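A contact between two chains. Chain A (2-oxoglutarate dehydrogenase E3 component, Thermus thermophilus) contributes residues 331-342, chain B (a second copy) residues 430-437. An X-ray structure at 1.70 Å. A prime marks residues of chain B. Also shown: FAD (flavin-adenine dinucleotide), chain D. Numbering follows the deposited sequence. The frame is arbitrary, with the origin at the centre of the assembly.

Chain A (331-342) VDYQAIPSVVYT
Chain B (430-437) APHAHPSL

The two stretches run alongside each other in the same sense: the nearest CA pairs are Ile336 with Pro431′ (CA to CA, 5.5 Å), Pro337 with Ala433′ (CA to CA, 5.9 Å) and Tyr341 with Pro435′ (CA to CA, 9.5 Å), so the register advances together and the backbones diverge toward the tyrosine. About 350 Å² is buried, both sides summed. No direct hydrogen bond crosses; the contact is built from apolar packing and two bridging waters.

Chain A enters extended at Val331 (phi/psi -115/133, chi1 t), its CA-to-CB bond sideways and its side chain beyond contact. Asp332 (-90/92, chi1 t, chi2 -6°) prepares the turn that follows. Its OD1 accepts a weak hydrogen bond from Gln334 N at 3.2 Å, and its O accepts a backbone hydrogen bond from Ala335 N, also at 3.2 Å, holding the 3-10 segment 333-335. Within it, Tyr333 (-63/-27, chi1 m, chi2 -76°) and Gln334 (-73/-12, chi1, chi2 and chi3 near -60°) direct their CA-to-CB bonds away from chain B, whereas Ala335 (-106/7) points toward it. A weak Ile336 N to Tyr333 O bond, 3.4 Å, follows.

Pro431′ (-56/139, C-gamma exo) packs against this turn. Ala335 CB lies 4.1 Å from Pro431′ CG, and Ala335 O approaches Pro431′ CB at 3.5 Å. That carbonyl also accepts from water 1 at 3.3 Å (Ala335 O to water O); the same water donates to Pro431′ O at 2.7 Å (water O to Pro431′ O), linking two backbone carbonyls that cannot bond each other. Ile336 (-91/113, chi1 m, chi2 t) leaves CB sideways but brings CG1 to 4.0 Å from Pro431′ CB.

Pro337 (-76/149, C-gamma endo) points toward chain B, with CG 3.7 Å from both Ala433′ CB and Ala433′ N. Beyond it the chain extends through Ser338 (-121/126, chi1 t), Val339 (-131/145, chi1 t) and Val340 (-113/125, chi1 t). Alternation is evident: Ser338 points away, while Val339 points toward chain B and sets CG2 4.1 Å from Ala433′ CB. Ala433′ (-56/138) thus meets Pro337 and Val339 with one methyl.

Tyr341 (-97/34, chi1 m, chi2 106°) reaches that methyl too, with OH 3.6 Å from Ala433′ CB, and its CE1 lies 4.1 Å from Pro435′ CD. Its hydroxyl is 3.9 Å from His434′ O, too long for a direct bond; water 2 spans the gap, 2.7 Å from Tyr341 OH and donating to His434′ O at 2.7 Å from its own O. FAD N3 donates to the same His434′ O at 2.9 Å, so this carbonyl serves both water and flavin, and FAD O4 lies 3.7 Å from Tyr341 CE1. Thr342 (-74/-179, chi1 p) is out of reach.

On chain B, His432′ (-134/135, chi1 m) and His434′ (-111/138, chi1 t) point away, Pro435′ (-94/130, C-gamma endo) follows a cis peptide, and Ser436′ (-146/155, chi1 p) donates from OG to Ala433′ O at 2.6 Å, a bond that spans the cis peptide between His434′ and Pro435′.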

# COMPACT_ATOMS: atom_id res chain seq x y z
N VAL A 331 -9.66 -19.36 12.43
CA VAL A 331 -9.35 -18.50 11.30
C VAL A 331 -10.48 -17.51 11.13
O VAL A 331 -11.65 -17.88 11.16
CB VAL A 331 -9.22 -19.31 10.00
CG1 VAL A 331 -8.95 -18.37 8.82
CG2 VAL A 331 -8.11 -20.35 10.14
N ASP A 332 -10.13 -16.24 10.97
CA ASP A 332 -11.12 -15.23 10.68
C ASP A 332 -11.27 -15.13 9.18
O ASP A 332 -10.55 -14.38 8.54
CB ASP A 332 -10.71 -13.89 11.27
CG ASP A 332 -11.80 -12.86 11.13
OD1 ASP A 332 -12.83 -13.16 10.48
OD2 ASP A 332 -11.72 -11.72 11.65
N TYR A 333 -12.21 -15.89 8.62
CA TYR A 333 -12.42 -15.91 7.16
C TYR A 333 -12.87 -14.55 6.62
O TYR A 333 -12.59 -14.22 5.47
CB TYR A 333 -13.40 -17.03 6.77
CG TYR A 333 -12.79 -18.39 7.02
CD1 TYR A 333 -11.83 -18.90 6.15
CD2 TYR A 333 -13.12 -19.13 8.14
CE1 TYR A 333 -11.23 -20.13 6.39
CE2 TYR A 333 -12.52 -20.37 8.38
CZ TYR A 333 -11.58 -20.85 7.51
OH TYR A 333 -10.98 -22.08 7.73
N GLN A 334 -13.54 -13.76 7.45
CA GLN A 334 -14.02 -12.43 7.04
C GLN A 334 -12.92 -11.37 6.89
O GLN A 334 -13.16 -10.28 6.35
CB GLN A 334 -15.05 -11.92 8.05
CG GLN A 334 -16.27 -12.80 8.15
CD GLN A 334 -16.86 -13.10 6.80
OE1 GLN A 334 -17.35 -12.20 6.12
NE2 GLN A 334 -16.79 -14.37 6.38
N ALA A 335 -11.72 -11.67 7.37
CA ALA A 335 -10.59 -10.75 7.29
C ALA A 335 -9.57 -11.16 6.23
O ALA A 335 -8.50 -10.57 6.15
CB ALA A 335 -9.93 -10.61 8.65
N ILE A 336 -9.89 -12.19 5.44
CA ILE A 336 -8.99 -12.69 4.41
C ILE A 336 -9.27 -11.98 3.09
O ILE A 336 -10.34 -12.18 2.50
CB ILE A 336 -9.18 -14.23 4.23
CG1 ILE A 336 -8.66 -14.95 5.47
CG2 ILE A 336 -8.45 -14.72 2.97
CD1 ILE A 336 -8.86 -16.48 5.44
N PRO A 337 -8.32 -11.17 2.61
CA PRO A 337 -8.50 -10.50 1.32
C PRO A 337 -8.30 -11.42 0.13
O PRO A 337 -7.53 -12.38 0.20
CB PRO A 337 -7.40 -9.44 1.33
CG PRO A 337 -6.35 -10.01 2.17
CD PRO A 337 -7.04 -10.82 3.23
N SER A 338 -9.01 -11.12 -0.94
CA SER A 338 -8.80 -11.77 -2.22
C SER A 338 -8.45 -10.66 -3.21
O SER A 338 -9.18 -9.68 -3.33
CB SER A 338 -10.05 -12.53 -2.65
OG SER A 338 -9.86 -13.12 -3.92
N VAL A 339 -7.33 -10.81 -3.90
CA VAL A 339 -6.76 -9.75 -4.73
C VAL A 339 -6.41 -10.27 -6.12
O VAL A 339 -5.98 -11.40 -6.27
CB VAL A 339 -5.49 -9.15 -4.08
CG1 VAL A 339 -5.01 -7.91 -4.84
CG2 VAL A 339 -5.75 -8.81 -2.62
N VAL A 340 -6.60 -9.42 -7.12
CA VAL A 340 -6.18 -9.68 -8.48
C VAL A 340 -5.06 -8.69 -8.80
O VAL A 340 -5.26 -7.48 -8.67
CB VAL A 340 -7.34 -9.45 -9.47
CG1 VAL A 340 -6.93 -9.84 -10.89
CG2 VAL A 340 -8.60 -10.21 -9.02
N TYR A 341 -3.91 -9.19 -9.23
CA TYR A 341 -2.68 -8.38 -9.30
C TYR A 341 -2.40 -7.82 -10.70
O TYR A 341 -1.25 -7.65 -11.12
CB TYR A 341 -1.51 -9.19 -8.76
CG TYR A 341 -1.68 -9.42 -7.28
CD1 TYR A 341 -2.05 -10.67 -6.78
CD2 TYR A 341 -1.55 -8.37 -6.38
CE1 TYR A 341 -2.23 -10.87 -5.41
CE2 TYR A 341 -1.73 -8.56 -5.02
CZ TYR A 341 -2.05 -9.81 -4.54
OH TYR A 341 -2.24 -9.97 -3.19
N THR A 342 -3.48 -7.50 -11.39
CA THR A 342 -3.45 -6.70 -12.60
C THR A 342 -3.20 -5.24 -12.21
O THR A 342 -3.00 -4.92 -11.04
CB THR A 342 -4.81 -6.84 -13.33
OG1 THR A 342 -5.88 -6.68 -12.39
CG2 THR A 342 -5.01 -8.26 -13.89
N ALA B 430 -3.12 -11.12 12.15
CA ALA B 430 -4.13 -10.75 11.15
C ALA B 430 -3.78 -11.36 9.80
O ALA B 430 -2.61 -11.44 9.45
CB ALA B 430 -4.19 -9.25 11.03
N PRO B 431 -4.77 -11.85 9.05
CA PRO B 431 -4.53 -12.26 7.66
C PRO B 431 -3.93 -11.14 6.81
O PRO B 431 -4.31 -9.98 6.93
CB PRO B 431 -5.92 -12.66 7.17
CG PRO B 431 -6.68 -13.03 8.38
CD PRO B 431 -6.15 -12.14 9.48
N HIS B 432 -2.97 -11.50 5.98
CA HIS B 432 -2.38 -10.60 5.00
C HIS B 432 -2.29 -11.31 3.67
O HIS B 432 -1.87 -12.47 3.61
CB HIS B 432 -1.00 -10.14 5.45
CG HIS B 432 -1.03 -9.19 6.61
ND1 HIS B 432 -1.02 -9.62 7.92
CD2 HIS B 432 -1.09 -7.84 6.65
CE1 HIS B 432 -1.04 -8.57 8.72
NE2 HIS B 432 -1.09 -7.48 7.98
N ALA B 433 -2.69 -10.62 2.60
CA ALA B 433 -2.63 -11.17 1.25
C ALA B 433 -1.21 -11.63 0.88
O ALA B 433 -0.22 -10.97 1.22
CB ALA B 433 -3.13 -10.16 0.26
N HIS B 434 -1.14 -12.79 0.23
CA HIS B 434 0.10 -13.27 -0.36
C HIS B 434 -0.06 -13.24 -1.88
O HIS B 434 -1.12 -13.62 -2.38
CB HIS B 434 0.40 -14.70 0.09
CG HIS B 434 1.65 -15.27 -0.52
ND1 HIS B 434 2.88 -15.17 0.08
CD2 HIS B 434 1.85 -15.94 -1.68
CE1 HIS B 434 3.79 -15.75 -0.68
NE2 HIS B 434 3.19 -16.22 -1.76
N PRO B 435 0.95 -12.80 -2.61
CA PRO B 435 2.16 -12.17 -2.07
C PRO B 435 2.01 -10.64 -2.07
O PRO B 435 1.66 -10.08 -3.10
CB PRO B 435 3.25 -12.59 -3.06
CG PRO B 435 2.51 -12.98 -4.33
CD PRO B 435 1.03 -12.94 -4.08
N SER B 436 2.28 -10.00 -0.93
CA SER B 436 2.11 -8.56 -0.82
C SER B 436 3.18 -7.97 0.10
O SER B 436 3.71 -8.64 0.97
CB SER B 436 0.71 -8.23 -0.30
OG SER B 436 0.58 -8.54 1.07
N LEU B 437 3.48 -6.69 -0.10
CA LEU B 437 4.44 -6.01 0.75
C LEU B 437 3.93 -5.95 2.18
O LEU B 437 4.73 -5.88 3.10
CB LEU B 437 4.76 -4.60 0.23
CG LEU B 437 5.47 -4.61 -1.15
CD1 LEU B 437 5.65 -3.22 -1.73
CD2 LEU B 437 6.82 -5.36 -1.08
PA FAD D . -0.44 -26.31 -2.77
O1A FAD D . -0.99 -26.73 -4.07
O2A FAD D . 0.28 -24.95 -2.83
O5B FAD D . 0.53 -27.46 -2.21
C5B FAD D . 0.13 -28.80 -2.29
C4B FAD D . 1.38 -29.64 -2.42
O4B FAD D . 1.06 -30.97 -2.09
C3B FAD D . 1.95 -29.65 -3.84
O3B FAD D . 3.28 -29.18 -3.84
C2B FAD D . 1.88 -31.10 -4.26
O2B FAD D . 3.01 -31.49 -5.01
C1B FAD D . 1.80 -31.83 -2.93
N9A FAD D . 1.10 -33.12 -2.91
C8A FAD D . -0.18 -33.41 -3.32
N7A FAD D . -0.44 -34.70 -3.06
C5A FAD D . 0.66 -35.25 -2.50
C6A FAD D . 0.96 -36.54 -2.04
N6A FAD D . 0.04 -37.50 -1.96
N1A FAD D . 2.20 -36.76 -1.50
C2A FAD D . 3.15 -35.77 -1.40
N3A FAD D . 2.85 -34.50 -1.84
C4A FAD D . 1.63 -34.27 -2.39
N1 FAD D . -3.10 -17.55 -4.37
C2 FAD D . -2.98 -16.35 -3.71
O2 FAD D . -3.35 -16.23 -2.54
N3 FAD D . -2.45 -15.26 -4.36
C4 FAD D . -2.04 -15.36 -5.67
O4 FAD D . -1.40 -14.43 -6.13
C4X FAD D . -2.15 -16.57 -6.36
N5 FAD D . -1.74 -16.68 -7.68
C5X FAD D . -1.85 -17.90 -8.33
C6 FAD D . -1.44 -18.01 -9.66
C7 FAD D . -1.55 -19.23 -10.33
C7M FAD D . -1.00 -19.33 -11.73
C8 FAD D . -2.07 -20.34 -9.67
C8M FAD D . -1.91 -21.73 -10.25
C9 FAD D . -2.49 -20.24 -8.35
C9A FAD D . -2.39 -19.01 -7.67
N10 FAD D . -2.81 -18.89 -6.34
C10 FAD D . -2.68 -17.67 -5.70
C1' FAD D . -3.51 -20.01 -5.61
C2' FAD D . -2.48 -20.70 -4.71
O2' FAD D . -1.41 -21.21 -5.48
C3' FAD D . -3.11 -21.79 -3.85
O3' FAD D . -4.24 -21.27 -3.17
C4' FAD D . -2.12 -22.30 -2.81
O4' FAD D . -0.97 -22.82 -3.43
C5' FAD D . -2.78 -23.35 -1.90
O5' FAD D . -1.83 -23.88 -1.00
P FAD D . -1.96 -25.39 -0.47
O1P FAD D . -0.90 -25.63 0.56
O2P FAD D . -3.38 -25.70 -0.04
O3P FAD D . -1.67 -26.34 -1.74
O HOH W 1 -6.51 -9.16 8.33
O HOH W 2 -3.47 -12.28 -2.46